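Local coordinates for StAR-related lipid transfer protein 5 (Homo sapiens, PDB 2R55) that may carry cholesterol, other sterols or lipids within cells and probably binds them, at residues T196-S199 / G200-Q204. Numbering follows the deposited sequence.
Sequences TDLS and GYLPQ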
loop_
_atom_site.group_PDB
_atom_site.type_symbol
_atom_site.label_atom_id
_atom_site.label_comp_id
_atom_site.label_asym_id
_atom_site.label_seq_id
_atom_site.Cartn_x
_atom_site.Cartn_y
_atom_site.Cartn_z
ATOM N N THR A 196 -5.042 0.746 -6.633
ATOM C CA THR A 196 -4.036 0.817 -7.676
ATOM C C THR A 196 -4.663 0.902 -9.032
ATOM O O THR A 196 -5.603 0.170 -9.323
ATOM C CB THR A 196 -3.186 -0.419 -7.602
ATOM O OG1 THR A 196 -2.487 -0.396 -6.357
ATOM C CG2 THR A 196 -2.197 -0.492 -8.766
ATOM N N ASP A 197 -4.152 1.807 -9.854
ATOM C CA ASP A 197 -4.480 1.792 -11.277
ATOM C C ASP A 197 -3.289 1.236 -12.034
ATOM O O ASP A 197 -2.303 1.933 -12.289
ATOM C CB ASP A 197 -4.821 3.184 -11.788
ATOM C CG ASP A 197 -5.230 3.182 -13.236
ATOM O OD1 ASP A 197 -5.472 2.094 -13.801
ATOM O OD2 ASP A 197 -5.322 4.277 -13.827
ATOM N N LEU A 198 -3.367 -0.035 -12.381
ATOM C CA LEU A 198 -2.351 -0.640 -13.221
ATOM C C LEU A 198 -2.134 0.109 -14.522
ATOM O O LEU A 198 -1.018 0.119 -15.050
ATOM C CB LEU A 198 -2.683 -2.098 -13.464
ATOM C CG LEU A 198 -2.477 -2.889 -12.157
ATOM C CD1 LEU A 198 -2.976 -4.311 -12.336
ATOM C CD2 LEU A 198 -1.030 -2.848 -11.676
ATOM N N SER A 199 -3.197 0.756 -15.035
ATOM C CA SER A 199 -3.063 1.636 -16.196
ATOM C C SER A 199 -2.596 0.764 -17.358
ATOM O O SER A 199 -2.899 -0.431 -17.384
ATOM C CB SER A 199 -2.100 2.790 -15.865
ATOM O OG SER A 199 -1.574 3.422 -16.997
ATOM N N GLY A 200 -1.860 1.334 -18.306
ATOM C CA GLY A 200 -1.528 0.621 -19.546
ATOM C C GLY A 200 -2.795 0.180 -20.260
ATOM O O GLY A 200 -3.762 0.924 -20.317
ATOM N N TYR A 201 -2.804 -1.050 -20.760
ATOM C CA TYR A 201 -3.889 -1.542 -21.608
ATOM C C TYR A 201 -4.357 -2.926 -21.192
ATOM O O TYR A 201 -4.119 -3.901 -21.898
ATOM C CB TYR A 201 -3.434 -1.553 -23.074
ATOM C CG TYR A 201 -3.096 -0.183 -23.605
ATOM C CD1 TYR A 201 -1.809 0.349 -23.455
ATOM C CD2 TYR A 201 -4.064 0.595 -24.242
ATOM C CE1 TYR A 201 -1.490 1.621 -23.927
ATOM C CE2 TYR A 201 -3.761 1.862 -24.728
ATOM C CZ TYR A 201 -2.473 2.372 -24.567
ATOM O OH TYR A 201 -2.171 3.627 -25.054
ATOM N N LEU A 202 -5.051 -3.004 -20.062
ATOM C CA LEU A 202 -5.376 -4.302 -19.468
ATOM C C LEU A 202 -6.850 -4.605 -19.433
ATOM O O LEU A 202 -7.625 -3.770 -18.996
ATOM C CB LEU A 202 -4.841 -4.393 -18.038
ATOM C CG LEU A 202 -3.330 -4.497 -17.867
ATOM C CD1 LEU A 202 -3.058 -4.598 -16.392
ATOM C CD2 LEU A 202 -2.713 -5.681 -18.656
ATOM N N PRO A 203 -7.236 -5.825 -19.852
ATOM C CA PRO A 203 -8.618 -6.277 -19.676
ATOM C C PRO A 203 -8.960 -6.256 -18.200
ATOM O O PRO A 203 -8.049 -6.326 -17.378
ATOM C CB PRO A 203 -8.583 -7.727 -20.177
ATOM C CG PRO A 203 -7.398 -7.803 -21.088
ATOM C CD PRO A 203 -6.398 -6.847 -20.514
ATOM N N GLN A 204 -10.251 -6.153 -17.866
ATOM C CA GLN A 204 -10.679 -6.129 -16.466
ATOM C C GLN A 204 -10.436 -7.431 -15.731
ATOM O O GLN A 204 -9.735 -7.431 -14.729
ATOM C CB GLN A 204 -12.147 -5.707 -16.300
ATOM C CG GLN A 204 -12.386 -4.202 -16.075
ATOM C CD GLN A 204 -11.501 -3.615 -15.009
ATOM O OE1 GLN A 204 -10.468 -3.009 -15.316
ATOM N NE2 GLN A 204 -11.888 -3.797 -13.741
#
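Where Ser199 meets Gly200 at the bend of the chain, the flat group lying just before the bend is the carboxylate of Asp197. Over one of its faces stands the backbone N-H of Ser199, with Ser199 N 2.9 Å from Asp197 OD1 and 64° out of the carboxylate plane. The bond closes an Asx turn at the point where strand 188-197 ends, at Asp197. It illustrates how a START domain, with its helix-grip fold, leaves that strand and enters the long C-terminal helix 204-227, for which Pro203 is the N-cap residue.

Past this turn the backbone adopts positive phi at two consecutive residues, Ser199 (63°) and Gly200; at the second of them the residue is a glycine, which accepts such a conformation readily. With Ser199 OG anti to its own backbone nitrogen (chi1 160°), the hydroxyl swings alongside the next peptide. The modelled separation of Ser199 OG from Gly200 N, 2.5 Å, is so short that the bond is doubtful. The same hydroxyl is hydrogen-bonded to the carbonyl of Arg168, which ties the bend to strand 167-180.

On the apolar side, Leu198 and Leu202 come together across the loop, their side chains crossing at a slant. Methyl CD1 of Leu202 rests against Leu198 CB at 3.9 Å and against Leu198 CD1 at 4.1 Å. Val207 of the helix touches both leucines, while Arg132 is hydrogen-bonded to the carbonyl of Leu198 and packs on Leu202. Finally, Leu202 CG lies 4.1 Å from Ser199 O, the bend's own carbonyl oxygen.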